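Local coordinates for protein ACDH-11, isoform b (Caenorhabditis elegans, PDB 4Y9J) that is a flavoprotein of the acyl-CoA dehydrogenase family that binds flavin-adenine dinucleotide and assembles from four copies of its chain, at residues Tyr215-Tyr220 with Thr234-Val239; Phe255-Arg260 with Asn265-Gln270; Lys472-Leu477 with Ser536-Ile541. All coordinates share one frame; numbering follows the deposited sequence.

Contact 1 of 3, residues Tyr215-Tyr220 with Thr234-Val239; sequences YRLHGY and TLARIV
The strand carrying Y215 and L217 crosses the strand of T234, A236 and I238 almost at a right angle, 105° between their N-to-C directions, with the axes 8.2 Å apart at their closest and no hydrogen bond passing between them. The gap is bridged by side chains from alternate positions. At one end Y215 and I238 cross at about a right angle. The methyl CD1 of I238 lies 3.6 Å from OH of Y215 and 3.7 Å from its CZ, while CG2 of I238 reaches CE2 of the same ring at 3.9 Å; the approach to the ring is oblique. A branched isoleucine suits this place because its two methyls, CD1 and CG2, reach neighbouring atoms of the ring and its hydroxyl. In the middle, CD2 of L217 rests on CB of A236 at 4.0 Å, where a single methyl leaves width for the leucine. The other branch, CD1 of L217, meets CG2 of T234 tip to tip at 3.8 Å. T234 divides its duties: with OG1 anti to the backbone N (chi1 -168°), CG2 takes the crowded position and faces the leucine, while the hydroxyl bonds with W189 O and K221 NZ. Strand 206-209 pairs with both crossing strands, and A207 touches Y215 and L217 from there. The pairings of strands 206-209, 214-225, 285-298, 252-258 and 231-238 run in a closed circuit, and the contact is side-chain packing between non-neighbouring strands inside the beta barrel of the acyl-CoA dehydrogenase middle domain.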
# COMPACT_ATOMS: atom_id res chain seq x y z
N TYR B 215 0.89 39.55 -13.52
CA TYR B 215 1.61 39.53 -12.26
C TYR B 215 2.24 38.11 -12.05
O TYR B 215 1.82 37.09 -12.65
CB TYR B 215 0.66 39.81 -11.07
CG TYR B 215 0.11 41.22 -11.04
CD1 TYR B 215 -0.84 41.63 -11.99
CD2 TYR B 215 0.60 42.16 -10.12
CE1 TYR B 215 -1.30 42.94 -12.02
CE2 TYR B 215 0.17 43.47 -10.16
CZ TYR B 215 -0.77 43.86 -11.11
OH TYR B 215 -1.20 45.16 -11.11
N ARG B 216 3.21 38.09 -11.14
CA ARG B 216 3.91 36.89 -10.62
C ARG B 216 3.33 36.70 -9.23
O ARG B 216 3.41 37.64 -8.45
CB ARG B 216 5.38 37.27 -10.37
CG ARG B 216 6.40 36.91 -11.39
CD ARG B 216 7.80 36.99 -10.75
NE ARG B 216 8.32 38.33 -10.47
CZ ARG B 216 8.78 38.81 -9.29
NH1 ARG B 216 8.77 38.12 -8.15
NH2 ARG B 216 9.27 40.02 -9.25
N LEU B 217 2.79 35.53 -8.92
CA LEU B 217 2.26 35.25 -7.60
C LEU B 217 3.24 34.45 -6.73
O LEU B 217 3.86 33.48 -7.18
CB LEU B 217 0.92 34.47 -7.66
CG LEU B 217 -0.19 35.08 -8.51
CD1 LEU B 217 -1.47 34.27 -8.45
CD2 LEU B 217 -0.43 36.57 -8.17
N HIS B 218 3.23 34.82 -5.44
CA HIS B 218 4.08 34.24 -4.41
C HIS B 218 3.23 34.00 -3.17
O HIS B 218 2.74 34.97 -2.54
CB HIS B 218 5.28 35.16 -4.11
CG HIS B 218 6.26 35.25 -5.23
ND1 HIS B 218 6.17 36.19 -6.24
CD2 HIS B 218 7.37 34.53 -5.50
CE1 HIS B 218 7.14 36.01 -7.10
NE2 HIS B 218 7.89 35.02 -6.67
N GLY B 219 3.02 32.76 -2.84
CA GLY B 219 2.14 32.39 -1.72
C GLY B 219 2.03 30.92 -1.51
O GLY B 219 2.66 30.12 -2.29
N TYR B 220 1.23 30.53 -0.52
CA TYR B 220 1.02 29.16 -0.20
C TYR B 220 -0.48 28.86 -0.17
O TYR B 220 -1.19 29.46 0.66
CB TYR B 220 1.65 28.80 1.14
CG TYR B 220 1.80 27.31 1.38
CD1 TYR B 220 0.75 26.48 1.75
CD2 TYR B 220 3.05 26.74 1.30
CE1 TYR B 220 0.94 25.13 1.99
CE2 TYR B 220 3.24 25.39 1.47
CZ TYR B 220 2.22 24.58 1.85
OH TYR B 220 2.49 23.24 2.00
N THR B 234 -7.86 32.84 -8.22
CA THR B 234 -7.30 32.99 -6.89
C THR B 234 -7.21 34.44 -6.47
O THR B 234 -7.43 35.33 -7.28
CB THR B 234 -5.89 32.31 -6.83
OG1 THR B 234 -5.42 32.19 -5.47
CG2 THR B 234 -4.92 33.01 -7.67
N LEU B 235 -6.96 34.67 -5.18
CA LEU B 235 -6.85 36.02 -4.60
C LEU B 235 -5.43 36.20 -4.20
O LEU B 235 -4.83 35.22 -3.76
CB LEU B 235 -7.67 36.09 -3.34
CG LEU B 235 -9.16 35.90 -3.59
CD1 LEU B 235 -9.88 35.89 -2.23
CD2 LEU B 235 -9.77 36.99 -4.49
N ALA B 236 -4.93 37.42 -4.32
CA ALA B 236 -3.61 37.83 -3.87
C ALA B 236 -3.56 39.31 -3.58
O ALA B 236 -4.43 40.05 -4.02
CB ALA B 236 -2.58 37.49 -4.94
N ARG B 237 -2.52 39.73 -2.87
CA ARG B 237 -2.27 41.12 -2.54
C ARG B 237 -1.24 41.73 -3.44
O ARG B 237 -0.09 41.28 -3.49
CB ARG B 237 -1.75 41.23 -1.13
CG ARG B 237 -2.70 40.66 -0.09
CD ARG B 237 -2.25 40.93 1.34
NE ARG B 237 -3.10 40.13 2.20
CZ ARG B 237 -4.31 40.47 2.62
NH1 ARG B 237 -4.82 41.70 2.35
NH2 ARG B 237 -5.01 39.58 3.33
N ILE B 238 -1.65 42.81 -4.11
CA ILE B 238 -0.81 43.43 -5.09
C ILE B 238 0.21 44.23 -4.31
O ILE B 238 -0.13 44.85 -3.30
CB ILE B 238 -1.63 44.30 -6.06
CG1 ILE B 238 -2.42 43.35 -6.99
CG2 ILE B 238 -0.70 45.24 -6.80
CD1 ILE B 238 -3.06 44.03 -8.18
N VAL B 239 1.46 44.12 -4.73
CA VAL B 239 2.57 44.83 -4.11
C VAL B 239 2.79 46.15 -4.87
O VAL B 239 2.95 46.13 -6.08
CB VAL B 239 3.87 44.00 -4.22
CG1 VAL B 239 5.04 44.74 -3.58
CG2 VAL B 239 3.69 42.61 -3.60

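Contact 2 of 3, residues Phe255-Arg260 with Asn265-Gln270; sequences FLLKIR and NLNGIQ
N267 reaches back over the main chain of K258 and I259 from the centre of an inverse gamma turn, in the connection between strands 252-258 and 269-274 of the middle-domain beta sheet. Its side chain begins close to two carbonyl oxygens: CB lies 3.3 Å from K258 O and 3.4 Å from I259 O. CG stands anti to the backbone N (chi1 169°), which runs the amide back along strand 252-258, and ND2 then turns to K258 O. At this tip, ND2 donates to K258 O over 2.8 Å, nearly along the C=O axis (162°) and only 9° out of the amide's own plane. The same nitrogen lies 3.9 Å from CD1 of L257, a methyl flanking the polar group, and it also bonds I294 O of strand 285-298. Asparagine fits because one amide nitrogen has two hydrogens for two carbonyls, so ND2 ties the connection to strands 252-258 and 285-298. The backbone adds a second grip on 255-260, since N267 N donates to I259 O at 2.9 Å. That bond belongs to a single backbone bridge that pairs R260 with L266. G268, with positive phi, follows as the chain bends into the next strand. The side chains of R260 and L266 lie alongside each other and point the same way: CD2 of L266 sits over one face of the R260 guanidinium and also packs on CG2 of I259. Leucine gives the long arginine stem an apolar partner, while the charged end of R260 bonds V227 O through NH2. Where the backbones come close, CA of R260 makes a CA-H...O contact with N265 O, 3.2 Å away.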
# COMPACT_ATOMS: atom_id res chain seq x y z
N PHE B 255 -7.44 37.06 -9.52
CA PHE B 255 -6.54 36.65 -10.59
C PHE B 255 -7.01 35.39 -11.25
O PHE B 255 -7.59 34.49 -10.61
CB PHE B 255 -5.09 36.41 -10.10
CG PHE B 255 -4.43 37.63 -9.56
CD1 PHE B 255 -4.67 38.04 -8.27
CD2 PHE B 255 -3.61 38.39 -10.35
CE1 PHE B 255 -4.10 39.19 -7.77
CE2 PHE B 255 -3.00 39.56 -9.86
CZ PHE B 255 -3.26 39.95 -8.55
N LEU B 256 -6.69 35.30 -12.51
CA LEU B 256 -6.97 34.14 -13.33
C LEU B 256 -5.65 33.64 -13.85
O LEU B 256 -4.88 34.46 -14.38
CB LEU B 256 -7.87 34.49 -14.55
CG LEU B 256 -8.20 33.33 -15.51
CD1 LEU B 256 -9.06 32.26 -14.90
CD2 LEU B 256 -8.85 33.89 -16.80
N LEU B 257 -5.41 32.33 -13.72
CA LEU B 257 -4.19 31.72 -14.25
C LEU B 257 -4.36 30.37 -14.86
O LEU B 257 -5.33 29.64 -14.54
CB LEU B 257 -3.07 31.64 -13.22
CG LEU B 257 -3.15 30.65 -12.07
CD1 LEU B 257 -1.78 30.31 -11.53
CD2 LEU B 257 -3.95 31.17 -10.96
N LYS B 258 -3.43 30.04 -15.76
CA LYS B 258 -3.30 28.70 -16.31
C LYS B 258 -2.40 27.89 -15.36
O LYS B 258 -1.37 28.39 -14.95
CB LYS B 258 -2.69 28.67 -17.70
CG LYS B 258 -3.69 28.89 -18.81
CD LYS B 258 -3.02 28.80 -20.13
CE LYS B 258 -2.79 27.35 -20.60
NZ LYS B 258 -4.01 26.53 -20.65
N ILE B 259 -2.82 26.67 -15.04
CA ILE B 259 -2.12 25.84 -14.05
C ILE B 259 -0.83 25.32 -14.69
O ILE B 259 0.24 25.24 -14.04
CB ILE B 259 -3.04 24.75 -13.53
CG1 ILE B 259 -4.20 25.41 -12.76
CG2 ILE B 259 -2.31 23.77 -12.60
CD1 ILE B 259 -5.21 24.41 -12.18
N ARG B 260 -0.89 24.99 -15.97
CA ARG B 260 0.25 24.42 -16.71
C ARG B 260 0.49 25.21 -17.96
O ARG B 260 -0.42 25.75 -18.55
CB ARG B 260 0.02 22.94 -17.06
CG ARG B 260 -0.08 22.06 -15.81
CD ARG B 260 -0.42 20.55 -16.08
NE ARG B 260 -0.54 19.89 -14.78
CZ ARG B 260 -1.61 19.96 -13.96
NH1 ARG B 260 -2.77 20.55 -14.31
NH2 ARG B 260 -1.51 19.38 -12.74
N ASN B 265 4.20 21.85 -18.23
CA ASN B 265 4.92 22.11 -16.99
C ASN B 265 4.10 23.03 -16.10
O ASN B 265 3.43 23.93 -16.59
CB ASN B 265 6.23 22.79 -17.25
CG ASN B 265 7.18 21.96 -18.09
OD1 ASN B 265 7.26 20.76 -17.98
ND2 ASN B 265 7.87 22.60 -18.95
N LEU B 266 4.20 22.83 -14.80
CA LEU B 266 3.55 23.73 -13.87
C LEU B 266 3.96 25.17 -13.99
O LEU B 266 5.11 25.52 -14.18
CB LEU B 266 3.71 23.23 -12.40
CG LEU B 266 2.89 21.99 -12.16
CD1 LEU B 266 3.27 21.31 -10.86
CD2 LEU B 266 1.43 22.40 -12.11
N ASN B 267 2.97 26.05 -13.90
CA ASN B 267 3.19 27.47 -14.03
C ASN B 267 3.63 28.11 -12.67
O ASN B 267 2.81 28.64 -11.99
CB ASN B 267 1.90 28.17 -14.61
CG ASN B 267 1.92 29.69 -14.54
OD1 ASN B 267 2.95 30.35 -14.53
ND2 ASN B 267 0.72 30.25 -14.47
N GLY B 268 4.94 28.09 -12.37
CA GLY B 268 5.49 28.67 -11.12
C GLY B 268 4.93 27.99 -9.84
O GLY B 268 4.76 28.65 -8.82
N ILE B 269 4.52 26.72 -9.90
CA ILE B 269 3.81 26.08 -8.85
C ILE B 269 4.50 24.76 -8.53
O ILE B 269 4.98 24.10 -9.43
CB ILE B 269 2.36 25.72 -9.30
CG1 ILE B 269 1.53 26.99 -9.49
CG2 ILE B 269 1.65 24.73 -8.39
CD1 ILE B 269 0.36 26.76 -10.46
N GLN B 270 4.55 24.43 -7.25
CA GLN B 270 5.00 23.11 -6.80
C GLN B 270 3.93 22.55 -5.92
O GLN B 270 3.28 23.31 -5.11
CB GLN B 270 6.31 23.19 -5.99
CG GLN B 270 7.54 23.24 -6.88
CD GLN B 270 8.82 23.18 -6.05
OE1 GLN B 270 8.76 23.08 -4.86
NE2 GLN B 270 9.91 23.31 -6.67

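Contact 3 of 3, residues Lys472-Leu477 with Ser536-Ile541; sequences KRVEQL and SGALLI
L477 and A538 meet where helices 466-478 and 524-545 pack together within the helical C-terminal region of the chain, running in nearly the same direction at 23°, with segment axes 9.1 Å apart. The first shell is wholly apolar. CB of L477 sits 3.9 Å from CB of A538, and its CD1 reaches the same methyl at 3.8 Å, so the leucine lies along the alanine methyl. Alanine suits this place because a side chain of one carbon lets the neighbouring helix come close. V474, one turn earlier, brings CG1 to the same methyl at 4.2 Å, and A538 thus receives two residues from one face of the other helix. L539 packs beside A538 on L477: the two leucines cross obliquely, with CG of L539 4.0 Å from CD1 of L477 and the two CD2 methyls also in contact. In both leucines CG lies anti to the carbonyl carbon (chi1 -78° in L477), and the paired methyls at the branch point give each of them a broad end to fit against the other. Around this shell other helices fill in. V474 also touches V495 of helix 486-512, and L539 touches L370 and E374 of helix 352-383. E374 in turn forms a salt bridge with NE of R473; it probably offsets the charge of R473 and eases the closeness of R377, a like charge. The arginine lies across L477, whose CG is 3.7 Å above one face of the guanidinium and offset toward its rim. A further bond helps fix that group: NH1 of R473 donates to OE1 of Q476 over 3.1 Å, at a bent angle of 145°.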
# COMPACT_ATOMS: atom_id res chain seq x y z
N LYS B 472 -43.27 38.54 1.55
CA LYS B 472 -43.99 38.58 0.26
C LYS B 472 -43.91 37.27 -0.52
O LYS B 472 -44.95 36.76 -0.98
CB LYS B 472 -43.46 39.69 -0.62
CG LYS B 472 -43.86 41.03 -0.11
CD LYS B 472 -43.35 42.14 -0.99
CE LYS B 472 -43.90 43.42 -0.41
NZ LYS B 472 -43.39 44.55 -1.21
N ARG B 473 -42.69 36.71 -0.65
CA ARG B 473 -42.53 35.40 -1.30
C ARG B 473 -43.35 34.29 -0.59
O ARG B 473 -44.11 33.54 -1.23
CB ARG B 473 -41.03 35.04 -1.43
CG ARG B 473 -40.71 33.72 -2.17
CD ARG B 473 -41.26 33.70 -3.58
NE ARG B 473 -41.09 32.42 -4.27
CZ ARG B 473 -42.03 31.84 -5.02
NH1 ARG B 473 -43.20 32.39 -5.17
NH2 ARG B 473 -41.79 30.70 -5.63
N VAL B 474 -43.22 34.23 0.74
CA VAL B 474 -43.96 33.21 1.45
C VAL B 474 -45.45 33.35 1.21
O VAL B 474 -46.12 32.37 0.94
CB VAL B 474 -43.69 33.21 2.95
CG1 VAL B 474 -44.61 32.23 3.65
CG2 VAL B 474 -42.27 32.83 3.22
N GLU B 475 -45.97 34.56 1.31
CA GLU B 475 -47.42 34.76 1.04
C GLU B 475 -47.85 34.42 -0.41
O GLU B 475 -49.02 33.87 -0.62
CB GLU B 475 -47.87 36.14 1.45
CG GLU B 475 -47.11 37.26 0.75
CD GLU B 475 -47.98 38.29 0.02
OE1 GLU B 475 -48.81 38.96 0.68
OE2 GLU B 475 -47.77 38.45 -1.23
N GLN B 476 -46.96 34.64 -1.40
CA GLN B 476 -47.31 34.18 -2.76
C GLN B 476 -47.55 32.68 -2.79
O GLN B 476 -48.52 32.16 -3.40
CB GLN B 476 -46.18 34.46 -3.73
CG GLN B 476 -45.88 35.93 -3.91
CD GLN B 476 -44.72 36.21 -4.86
OE1 GLN B 476 -43.83 35.40 -5.06
NE2 GLN B 476 -44.77 37.36 -5.47
N LEU B 477 -46.64 31.98 -2.12
CA LEU B 477 -46.65 30.53 -2.10
C LEU B 477 -47.94 30.07 -1.36
O LEU B 477 -48.69 29.15 -1.79
CB LEU B 477 -45.40 30.01 -1.44
CG LEU B 477 -44.14 30.04 -2.34
CD1 LEU B 477 -42.87 29.77 -1.53
CD2 LEU B 477 -44.24 29.03 -3.50
N SER B 536 -39.12 26.29 2.94
CA SER B 536 -39.27 24.91 2.45
C SER B 536 -40.74 24.45 2.66
O SER B 536 -41.37 23.81 1.78
CB SER B 536 -38.30 23.94 3.12
OG SER B 536 -36.95 24.22 2.77
N GLY B 537 -41.31 24.80 3.81
CA GLY B 537 -42.67 24.42 4.08
C GLY B 537 -43.66 25.01 3.09
O GLY B 537 -44.63 24.35 2.63
N ALA B 538 -43.49 26.30 2.86
CA ALA B 538 -44.39 27.01 1.92
C ALA B 538 -44.31 26.42 0.50
O ALA B 538 -45.32 26.31 -0.21
CB ALA B 538 -43.97 28.46 1.87
N LEU B 539 -43.10 26.02 0.11
CA LEU B 539 -42.85 25.36 -1.17
C LEU B 539 -43.53 24.02 -1.22
O LEU B 539 -44.20 23.71 -2.18
CB LEU B 539 -41.36 25.22 -1.44
CG LEU B 539 -40.68 26.50 -1.89
CD1 LEU B 539 -39.22 26.37 -1.64
CD2 LEU B 539 -40.96 26.80 -3.36
N LEU B 540 -43.45 23.25 -0.13
CA LEU B 540 -44.11 21.96 -0.06
C LEU B 540 -45.63 22.10 -0.17
O LEU B 540 -46.29 21.26 -0.76
CB LEU B 540 -43.73 21.24 1.27
CG LEU B 540 -42.36 20.58 1.27
CD1 LEU B 540 -42.01 20.13 2.66
CD2 LEU B 540 -42.31 19.40 0.32
N ILE B 541 -46.16 23.18 0.37
CA ILE B 541 -47.58 23.40 0.42
C ILE B 541 -48.05 23.73 -0.99
O ILE B 541 -49.09 23.23 -1.41
CB ILE B 541 -47.99 24.53 1.38
CG1 ILE B 541 -47.92 24.05 2.82
CG2 ILE B 541 -49.43 24.98 1.16
CD1 ILE B 541 -47.79 25.18 3.82

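Contacts 1 and 2 belong to one sheet, and their centres are 12 Å apart. F255, at the start of contact 2, joins them: its N lies 2.8 Å from T234 O, a probable hydrogen bond, and its ring meets Y215 edge-to-face and packs on A236 and I238. Both contacts lie near the bound flavin-adenine dinucleotide without touching it, the side chain of T234 about 8 Å and that of I259 about 10 Å away. Contact 3 lies on the opposite side of the chain's centre, its own centre 45 Å from that of contact 1 and 47 Å from that of contact 2, in the helical C-terminal part of the chain.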